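Local coordinates for putative citrate lyase, alfa subunit (Streptococcus mutans, PDB 2HJ0), which belongs to the CitF family of citrate lyase alpha subunits, an alpha/beta protein with two large mixed sheets that assembles here as a dimer, at residues S34-K39 with Q222-Y227; P268-G273 with E293-D298; M353-L358 with S362-L367. All coordinates share one frame; numbering follows the deposited sequence.

Contact 1. Residues S34-K39 with Q222-Y227; sequences SSRQVK and QTDVDY
Arg36 reaches across to Asp224 and forms a salt bridge at the subunit interface of this alpha/beta protein. Its segment carries the short strand 37-38, which pairs antiparallel with a strand of the second subunit. The facing segment opens with a 3-10 turn, closed by Val225 N to Gln222 O at 3.2 Å, and leads into strand 227-230 of the ten-stranded sheet.

CB of Arg36 points toward the turn. CG is folded in between the backbone N and the carbonyl carbon (chi1 51°), and from there the chain runs extended through CD to NE. NE turns to Glu33 of the second subunit, its stronger partner. Arg36 CZ lies 3.7 Å from Asp224 OD1. The two end nitrogens are almost equally far from the same oxygen, which lies obliquely to their plane: Arg36 NH2 stands 3.4 Å from Asp224 OD1 and Arg36 NH1 3.5 Å from that atom. The guanidinium and carboxylate planes are 89° apart. This is a long ion pair without a hydrogen bond, so the attraction is probably mainly electrostatic. Thr223 O sits near the guanidinium plane, at its edge, 3.7 Å from Arg36 NH2.

Asp226 has its CB directed at the other segment, but its carboxylate is held elsewhere. OD2 accepts from Val203 N and pairs with Lys360 of the second subunit. Asp226 OD2 stays 6.5 Å from Arg36 NH2. Asp226 OD1 is 4.4 Å from Lys39 O, a distant approach of two oxygens with no bond.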
loop_
_atom_site.group_PDB
_atom_site.type_symbol
_atom_site.label_atom_id
_atom_site.label_comp_id
_atom_site.label_asym_id
_atom_site.label_seq_id
_atom_site.Cartn_x
_atom_site.Cartn_y
_atom_site.Cartn_z
ATOM N N SER A 34 -5.426 -9.600 -9.948
ATOM C CA SER A 34 -5.084 -8.912 -11.183
ATOM C C SER A 34 -3.647 -8.375 -11.122
ATOM O O SER A 34 -3.183 -7.960 -10.067
ATOM C CB SER A 34 -6.081 -7.766 -11.382
ATOM O OG SER A 34 -5.683 -6.875 -12.410
ATOM N N SER A 35 -2.935 -8.410 -12.241
ATOM C CA SER A 35 -1.576 -7.861 -12.292
ATOM C C SER A 35 -1.598 -6.797 -13.399
ATOM O O SER A 35 -2.334 -6.924 -14.381
ATOM C CB SER A 35 -0.536 -8.944 -12.615
ATOM O OG SER A 35 -0.712 -9.459 -13.926
ATOM N N ARG A 36 -0.781 -5.762 -13.245
ATOM C CA ARG A 36 -0.740 -4.670 -14.203
ATOM C C ARG A 36 0.487 -4.701 -15.101
ATOM O O ARG A 36 1.463 -5.381 -14.801
ATOM C CB ARG A 36 -0.800 -3.339 -13.441
ATOM C CG ARG A 36 0.219 -3.267 -12.335
ATOM C CD ARG A 36 -0.038 -2.171 -11.314
ATOM N NE ARG A 36 0.993 -2.262 -10.273
ATOM C CZ ARG A 36 1.709 -1.240 -9.811
ATOM N NH1 ARG A 36 2.626 -1.453 -8.873
ATOM N NH2 ARG A 36 1.504 -0.015 -10.279
ATOM N N GLN A 37 0.407 -3.970 -16.214
ATOM C CA GLN A 37 1.496 -3.855 -17.182
ATOM C C GLN A 37 2.281 -2.589 -16.863
ATOM O O GLN A 37 1.924 -1.490 -17.303
ATOM C CB GLN A 37 0.941 -3.768 -18.597
ATOM C CG GLN A 37 0.719 -5.098 -19.254
ATOM C CD GLN A 37 1.980 -5.653 -19.881
ATOM O OE1 GLN A 37 2.007 -6.806 -20.309
ATOM N NE2 GLN A 37 3.029 -4.834 -19.950
ATOM N N VAL A 38 3.349 -2.772 -16.095
ATOM C CA VAL A 38 4.221 -1.693 -15.657
ATOM C C VAL A 38 5.236 -1.207 -16.689
ATOM O O VAL A 38 5.877 -2.012 -17.358
ATOM C CB VAL A 38 5.003 -2.131 -14.418
ATOM C CG1 VAL A 38 5.913 -1.014 -13.945
ATOM C CG2 VAL A 38 4.037 -2.550 -13.334
ATOM N N LYS A 39 5.374 0.112 -16.810
ATOM C CA LYS A 39 6.351 0.697 -17.719
ATOM C C LYS A 39 7.457 1.298 -16.853
ATOM O O LYS A 39 7.302 2.379 -16.287
ATOM C CB LYS A 39 5.718 1.788 -18.584
ATOM C CG LYS A 39 4.713 1.272 -19.612
ATOM C CD LYS A 39 4.150 2.413 -20.462
ATOM C CE LYS A 39 3.442 1.895 -21.718
ATOM N NZ LYS A 39 2.975 3.033 -22.582
ATOM N N GLN A 222 4.667 7.128 -5.524
ATOM C CA GLN A 222 5.250 7.404 -6.833
ATOM C C GLN A 222 5.334 6.109 -7.652
ATOM O O GLN A 222 5.297 6.146 -8.885
ATOM C CB GLN A 222 6.651 8.020 -6.659
ATOM C CG GLN A 222 7.600 7.139 -5.820
ATOM C CD GLN A 222 8.856 7.845 -5.344
ATOM O OE1 GLN A 222 8.773 8.829 -4.625
ATOM N NE2 GLN A 222 10.023 7.332 -5.730
ATOM N N THR A 223 5.417 4.973 -6.957
ATOM C CA THR A 223 5.517 3.676 -7.613
ATOM C C THR A 223 4.245 3.221 -8.307
ATOM O O THR A 223 4.245 2.202 -9.003
ATOM C CB THR A 223 5.933 2.576 -6.629
ATOM O OG1 THR A 223 5.132 2.671 -5.448
ATOM C CG2 THR A 223 7.400 2.704 -6.276
ATOM N N ASP A 224 3.159 3.963 -8.124
ATOM C CA ASP A 224 1.901 3.617 -8.781
ATOM C C ASP A 224 1.534 4.657 -9.829
ATOM O O ASP A 224 0.557 4.485 -10.545
ATOM C CB ASP A 224 0.756 3.542 -7.768
ATOM C CG ASP A 224 0.828 2.314 -6.883
ATOM O OD1 ASP A 224 1.628 1.395 -7.191
ATOM O OD2 ASP A 224 0.068 2.258 -5.876
ATOM N N VAL A 225 2.323 5.719 -9.928
ATOM C CA VAL A 225 2.005 6.798 -10.850
ATOM C C VAL A 225 2.908 6.855 -12.075
ATOM O O VAL A 225 4.100 6.609 -11.979
ATOM C CB VAL A 225 2.058 8.141 -10.085
ATOM C CG1 VAL A 225 1.674 9.287 -10.985
ATOM C CG2 VAL A 225 1.133 8.063 -8.869
ATOM N N ASP A 226 2.345 7.174 -13.233
ATOM C CA ASP A 226 3.156 7.252 -14.433
ATOM C C ASP A 226 3.412 8.690 -14.836
ATOM O O ASP A 226 4.532 9.057 -15.186
ATOM C CB ASP A 226 2.485 6.489 -15.588
ATOM C CG ASP A 226 2.410 4.993 -15.328
ATOM O OD1 ASP A 226 3.441 4.298 -15.484
ATOM O OD2 ASP A 226 1.319 4.516 -14.946
ATOM N N TYR A 227 2.373 9.511 -14.768
ATOM C CA TYR A 227 2.499 10.905 -15.170
ATOM C C TYR A 227 1.760 11.850 -14.234
ATOM O O TYR A 227 0.757 11.480 -13.609
ATOM C CB TYR A 227 1.959 11.075 -16.594
ATOM C CG TYR A 227 2.739 10.318 -17.643
ATOM C CD1 TYR A 227 4.045 10.678 -17.953
ATOM C CD2 TYR A 227 2.169 9.256 -18.345
ATOM C CE1 TYR A 227 4.771 10.002 -18.943
ATOM C CE2 TYR A 227 2.892 8.568 -19.345
ATOM C CZ TYR A 227 4.195 8.957 -19.634
ATOM O OH TYR A 227 4.919 8.326 -20.615
#

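Contact 2. Residues P268-G273 with E293-D298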
loop_
_atom_site.group_PDB
_atom_site.type_symbol
_atom_site.label_atom_id
_atom_site.label_comp_id
_atom_site.label_asym_id
_atom_site.label_seq_id
_atom_site.Cartn_x
_atom_site.Cartn_y
_atom_site.Cartn_z
ATOM N N PRO A 268 -27.864 -6.696 21.408
ATOM C CA PRO A 268 -26.854 -7.502 22.101
ATOM C C PRO A 268 -25.442 -7.180 21.613
ATOM O O PRO A 268 -24.518 -7.940 21.853
ATOM C CB PRO A 268 -27.254 -8.924 21.736
ATOM C CG PRO A 268 -27.701 -8.745 20.325
ATOM C CD PRO A 268 -28.581 -7.513 20.412
ATOM N N TYR A 269 -25.282 -6.050 20.935
ATOM C CA TYR A 269 -23.980 -5.665 20.406
ATOM C C TYR A 269 -23.510 -4.381 21.080
ATOM O O TYR A 269 -22.342 -3.985 20.972
ATOM C CB TYR A 269 -24.081 -5.454 18.899
ATOM C CG TYR A 269 -24.659 -6.635 18.151
ATOM C CD1 TYR A 269 -23.884 -7.764 17.881
ATOM C CD2 TYR A 269 -25.988 -6.622 17.709
ATOM C CE1 TYR A 269 -24.418 -8.856 17.177
ATOM C CE2 TYR A 269 -26.535 -7.706 17.007
ATOM C CZ TYR A 269 -25.742 -8.820 16.741
ATOM O OH TYR A 269 -26.263 -9.883 16.034
ATOM N N TYR A 270 -24.432 -3.727 21.774
ATOM C CA TYR A 270 -24.116 -2.494 22.474
ATOM C C TYR A 270 -23.422 -2.793 23.795
ATOM O O TYR A 270 -24.050 -3.198 24.777
ATOM C CB TYR A 270 -25.387 -1.686 22.726
ATOM C CG TYR A 270 -25.142 -0.435 23.521
ATOM C CD1 TYR A 270 -25.536 -0.339 24.845
ATOM C CD2 TYR A 270 -24.481 0.643 22.948
ATOM C CE1 TYR A 270 -25.273 0.806 25.584
ATOM C CE2 TYR A 270 -24.210 1.789 23.666
ATOM C CZ TYR A 270 -24.607 1.870 24.991
ATOM O OH TYR A 270 -24.330 3.008 25.722
ATOM N N LYS A 271 -22.109 -2.595 23.794
ATOM C CA LYS A 271 -21.269 -2.821 24.959
ATOM C C LYS A 271 -19.922 -2.166 24.685
ATOM O O LYS A 271 -19.671 -1.667 23.585
ATOM C CB LYS A 271 -21.110 -4.328 25.218
ATOM C CG LYS A 271 -20.719 -5.149 23.991
ATOM C CD LYS A 271 -20.393 -6.600 24.326
ATOM C CE LYS A 271 -19.872 -7.322 23.077
ATOM N NZ LYS A 271 -19.004 -8.516 23.332
ATOM N N GLU A 272 -19.056 -2.147 25.685
ATOM C CA GLU A 272 -17.746 -1.531 25.515
ATOM C C GLU A 272 -17.020 -2.066 24.269
ATOM O O GLU A 272 -17.031 -3.265 24.016
ATOM C CB GLU A 272 -16.911 -1.798 26.763
ATOM C CG GLU A 272 -15.570 -1.124 26.764
ATOM C CD GLU A 272 -15.693 0.380 26.711
ATOM O OE1 GLU A 272 -16.724 0.911 27.164
ATOM O OE2 GLU A 272 -14.746 1.032 26.231
ATOM N N GLY A 273 -16.419 -1.164 23.492
ATOM C CA GLY A 273 -15.680 -1.542 22.292
ATOM C C GLY A 273 -16.464 -2.048 21.083
ATOM O O GLY A 273 -15.988 -2.910 20.351
ATOM N N GLU A 293 -25.589 10.363 23.577
ATOM C CA GLU A 293 -26.234 10.588 24.858
ATOM C C GLU A 293 -26.283 9.291 25.663
ATOM O O GLU A 293 -25.902 9.261 26.827
ATOM C CB GLU A 293 -27.652 11.113 24.627
ATOM C CG GLU A 293 -28.345 11.665 25.865
ATOM C CD GLU A 293 -29.833 11.924 25.639
ATOM O OE1 GLU A 293 -30.172 12.665 24.685
ATOM O OE2 GLU A 293 -30.661 11.389 26.418
ATOM N N GLN A 294 -26.743 8.217 25.038
ATOM C CA GLN A 294 -26.818 6.938 25.722
ATOM C C GLN A 294 -25.447 6.401 26.054
ATOM O O GLN A 294 -25.271 5.728 27.064
ATOM C CB GLN A 294 -27.569 5.916 24.873
ATOM C CG GLN A 294 -29.016 5.705 25.299
ATOM C CD GLN A 294 -29.138 4.823 26.521
ATOM O OE1 GLN A 294 -28.528 5.086 27.555
ATOM N NE2 GLN A 294 -29.935 3.765 26.407
HETATM N N MSE A 295 -24.472 6.680 25.199
HETATM C CA MSE A 295 -23.120 6.201 25.449
HETATM C C MSE A 295 -22.519 6.958 26.618
HETATM O O MSE A 295 -21.665 6.429 27.327
HETATM C CB MSE A 295 -22.238 6.392 24.221
HETATM C CG MSE A 295 -22.574 5.476 23.057
HETATM SE SE MSE A 295 -21.644 6.000 21.426
HETATM C CE MSE A 295 -19.879 5.309 21.883
ATOM N N ILE A 296 -22.959 8.201 26.801
ATOM C CA ILE A 296 -22.470 9.020 27.895
ATOM C C ILE A 296 -23.131 8.570 29.205
ATOM O O ILE A 296 -22.443 8.402 30.202
ATOM C CB ILE A 296 -22.729 10.521 27.627
ATOM C CG1 ILE A 296 -21.861 10.997 26.470
ATOM C CG2 ILE A 296 -22.392 11.335 28.857
ATOM C CD1 ILE A 296 -22.117 12.422 26.050
ATOM N N LYS A 297 -24.448 8.360 29.196
ATOM C CA LYS A 297 -25.156 7.904 30.392
ATOM C C LYS A 297 -24.397 6.702 30.948
ATOM O O LYS A 297 -24.060 6.651 32.137
ATOM C CB LYS A 297 -26.592 7.477 30.062
ATOM C CG LYS A 297 -27.487 8.581 29.480
ATOM C CD LYS A 297 -28.928 8.089 29.253
ATOM C CE LYS A 297 -29.768 9.127 28.501
ATOM N NZ LYS A 297 -29.819 10.456 29.193
ATOM N N ASP A 298 -24.151 5.731 30.070
ATOM C CA ASP A 298 -23.398 4.534 30.413
ATOM C C ASP A 298 -21.959 5.002 30.239
ATOM O O ASP A 298 -21.729 6.143 29.855
ATOM C CB ASP A 298 -23.709 3.397 29.430
ATOM C CG ASP A 298 -25.206 3.122 29.301
ATOM O OD1 ASP A 298 -25.864 2.904 30.338
ATOM O OD2 ASP A 298 -25.728 3.125 28.162
#
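The phenol oxygen of Tyr270 donates a hydrogen bond to Asp298 OD2 at 2.8 Å. This ties the loop before a beta-alpha-beta crossover to the end of its helix. Tyr270 stands in the loop that enters strand 275-277, and Asp298 is the first residue to leave the helical path after helix 282-297, on the way to the parallel strand 302-305.

Tyr270 has its CG opposite the backbone N (chi1 177°), which carries the ring out from the loop toward the end of the helix. Only the outer part of the ring makes the contact. Asp298 OD2 lies at the ring edge, in its plane, and receives the bond through its anti lone pair, the one facing away from OD1. The ring and carboxylate planes are 59° apart. Gln294 O also comes near the hydroxyl, 3.2 Å from Tyr270 OH, but it accepts from the backbone instead, with Asp298 N at 3.2 Å.

At CE2 the neighbour is apolar: CG of selenomethionine Met295 lies 4.1 Å from Tyr270 CE2. Ile300 touches both of these side chains, and Thr265 of helix 251-265 touches Tyr270 and Gln294. The Asp298 carboxylate lies at the C-terminal end of the helix, where the helix dipole is probably unfavourable to it; the hydroxyl hydrogen bond may offset this. The hydroxyl also touches the helix backbone, with Tyr270 OH 3.4 Å from Met295 CA.

Contact 3. Residues M353-L358 with S362-L367; sequences MYASPL and SVINQL
Met353 O accepts the backbone N-H of Val363 and has the CA-H of Ser362 beside it. Val363 N is 2.8 Å from Met353 O, with an angle of 151° at the hydrogen. The CA-H contact places Ser362 CA 3.0 Å from Met353 O. The next carbonyl, Tyr354 O, accepts the following amide alone. Ile364 N lies 3.4 Å from Tyr354 O, a weak bond but a nearly straight one at 171°. Two consecutive carbonyls of helix 351-355 thus face two consecutive amides of the 3-10 turn 363-365. After the 3-10 turn the chain goes on to strand 369-372 of the nine-stranded sheet.

Side chains pack on both flanks of these bonds. Selenomethionine Met353 has its CG opposite the backbone N (chi1 -174°) and then bends at SE. Met353 CE meets Val363 CG1 at 3.6 Å, and the two side chains cross at about a right angle. Val363 CG2 comes to the edge of the Tyr354 ring, 3.8 Å from Tyr354 CD1. Ile364 splits its branches between two partners. Ile364 CG2 approaches the same ring obliquely, 3.5 Å from Tyr354 CE1, while Ile364 CD1 reaches Ala355 CB at 3.5 Å. The methyl of Ala355 also lies over one face of the ring, toward its rim. The polar end of Tyr354 is held by Gln277 of strand 275-277. Helix 400-406 adds Thr403, which touches both Tyr354 and Ile364.

In the segment 353-358, Ser356 OG accepts from Leu358 N, an ST turn. Both carbonyls lie in a buried contact. Met353 O is satisfied by Val363 N, Tyr354 O more weakly by Ile364 N, and the side chains beside them probably limit access of water.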
loop_
_atom_site.group_PDB
_atom_site.type_symbol
_atom_site.label_atom_id
_atom_site.label_comp_id
_atom_site.label_asym_id
_atom_site.label_seq_id
_atom_site.Cartn_x
_atom_site.Cartn_y
_atom_site.Cartn_z
HETATM N N MSE A 353 -9.930 -2.620 1.141
HETATM C CA MSE A 353 -9.851 -2.983 2.546
HETATM C C MSE A 353 -11.191 -2.679 3.202
HETATM O O MSE A 353 -11.573 -3.295 4.211
HETATM C CB MSE A 353 -8.767 -2.180 3.243
HETATM C CG MSE A 353 -8.539 -2.633 4.671
HETATM SE SE MSE A 353 -7.109 -1.639 5.454
HETATM C CE MSE A 353 -7.767 -1.488 7.244
ATOM N N TYR A 354 -11.897 -1.718 2.605
ATOM C CA TYR A 354 -13.192 -1.267 3.088
ATOM C C TYR A 354 -14.328 -2.270 2.980
ATOM O O TYR A 354 -14.794 -2.772 4.001
ATOM C CB TYR A 354 -13.604 0.047 2.390
ATOM C CG TYR A 354 -15.002 0.522 2.750
ATOM C CD1 TYR A 354 -15.412 0.574 4.077
ATOM C CD2 TYR A 354 -15.924 0.878 1.767
ATOM C CE1 TYR A 354 -16.701 0.954 4.423
ATOM C CE2 TYR A 354 -17.227 1.262 2.104
ATOM C CZ TYR A 354 -17.609 1.293 3.440
ATOM O OH TYR A 354 -18.899 1.634 3.814
ATOM N N ALA A 355 -14.766 -2.581 1.765
ATOM C CA ALA A 355 -15.905 -3.480 1.646
ATOM C C ALA A 355 -15.873 -4.586 0.594
ATOM O O ALA A 355 -16.920 -4.988 0.089
ATOM C CB ALA A 355 -17.150 -2.648 1.461
ATOM N N SER A 356 -14.694 -5.107 0.289
ATOM C CA SER A 356 -14.597 -6.148 -0.716
ATOM C C SER A 356 -14.953 -7.514 -0.198
ATOM O O SER A 356 -14.414 -7.979 0.797
ATOM C CB SER A 356 -13.200 -6.218 -1.308
ATOM O OG SER A 356 -13.058 -7.387 -2.087
ATOM N N PRO A 357 -15.871 -8.192 -0.888
ATOM C CA PRO A 357 -16.291 -9.531 -0.481
ATOM C C PRO A 357 -15.223 -10.594 -0.782
ATOM O O PRO A 357 -15.237 -11.665 -0.195
ATOM C CB PRO A 357 -17.579 -9.736 -1.272
ATOM C CG PRO A 357 -17.300 -9.000 -2.545
ATOM C CD PRO A 357 -16.622 -7.726 -2.070
ATOM N N LEU A 358 -14.291 -10.289 -1.679
ATOM C CA LEU A 358 -13.238 -11.231 -2.026
ATOM C C LEU A 358 -11.866 -10.731 -1.660
ATOM O O LEU A 358 -11.047 -10.450 -2.533
ATOM C CB LEU A 358 -13.248 -11.529 -3.516
ATOM C CG LEU A 358 -14.280 -12.542 -3.979
ATOM C CD1 LEU A 358 -14.055 -12.842 -5.449
ATOM C CD2 LEU A 358 -14.152 -13.802 -3.145
ATOM N N SER A 362 -12.101 -7.434 5.172
ATOM C CA SER A 362 -12.529 -6.051 5.054
ATOM C C SER A 362 -12.937 -5.487 6.410
ATOM O O SER A 362 -13.342 -6.239 7.287
ATOM C CB SER A 362 -13.722 -5.975 4.122
ATOM O OG SER A 362 -14.853 -6.529 4.774
ATOM N N VAL A 363 -12.866 -4.168 6.577
ATOM C CA VAL A 363 -13.228 -3.581 7.862
ATOM C C VAL A 363 -14.714 -3.753 8.187
ATOM O O VAL A 363 -15.077 -4.014 9.338
ATOM C CB VAL A 363 -12.848 -2.077 7.947
ATOM C CG1 VAL A 363 -11.349 -1.906 7.754
ATOM C CG2 VAL A 363 -13.596 -1.285 6.894
ATOM N N ILE A 364 -15.577 -3.635 7.188
ATOM C CA ILE A 364 -17.005 -3.785 7.444
ATOM C C ILE A 364 -17.316 -5.174 8.014
ATOM O O ILE A 364 -18.415 -5.443 8.518
ATOM C CB ILE A 364 -17.824 -3.599 6.170
ATOM C CG1 ILE A 364 -17.429 -4.687 5.162
ATOM C CG2 ILE A 364 -17.628 -2.196 5.638
ATOM C CD1 ILE A 364 -18.373 -4.825 3.981
ATOM N N ASN A 365 -16.340 -6.064 7.912
ATOM C CA ASN A 365 -16.489 -7.413 8.429
ATOM C C ASN A 365 -16.353 -7.384 9.953
ATOM O O ASN A 365 -16.673 -8.353 10.647
ATOM C CB ASN A 365 -15.418 -8.301 7.823
ATOM C CG ASN A 365 -15.924 -9.682 7.520
ATOM O OD1 ASN A 365 -15.355 -10.384 6.683
ATOM N ND2 ASN A 365 -17.004 -10.092 8.195
ATOM N N GLN A 366 -15.876 -6.253 10.466
ATOM C CA GLN A 366 -15.716 -6.087 11.891
ATOM C C GLN A 366 -16.733 -5.087 12.395
ATOM O O GLN A 366 -16.669 -4.628 13.529
ATOM C CB GLN A 366 -14.305 -5.608 12.201
ATOM C CG GLN A 366 -13.238 -6.543 11.664
ATOM C CD GLN A 366 -13.387 -7.953 12.188
ATOM O OE1 GLN A 366 -12.993 -8.915 11.527
ATOM N NE2 GLN A 366 -13.949 -8.085 13.386
ATOM N N LEU A 367 -17.695 -4.769 11.551
ATOM C CA LEU A 367 -18.717 -3.815 11.910
ATOM C C LEU A 367 -19.875 -4.477 12.678
ATOM O O LEU A 367 -20.441 -5.465 12.215
ATOM C CB LEU A 367 -19.212 -3.166 10.624
ATOM C CG LEU A 367 -20.105 -1.939 10.707
ATOM C CD1 LEU A 367 -19.426 -0.822 11.496
ATOM C CD2 LEU A 367 -20.418 -1.489 9.287
#

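Contacts 2 and 3 belong to the same part of the fold. Segment 268-273 leads into strand 275-277 and segment 362-367 into strand 369-372, its neighbour in the nine-stranded sheet. Their centres are 23 Å apart, and their nearest atoms about 7 Å. Contact 1 lies by the other large sheet, its centre 25 Å from that of contact 3 and 45 Å from that of contact 2. The dimer brings contacts 1 and 3 together: Gln222 of one subunit packs on Ser362 of the other, and Gly361 of that subunit, between the segments of contact 3, also reaches contact 1. Contact 2 touches no other chain of the assembly.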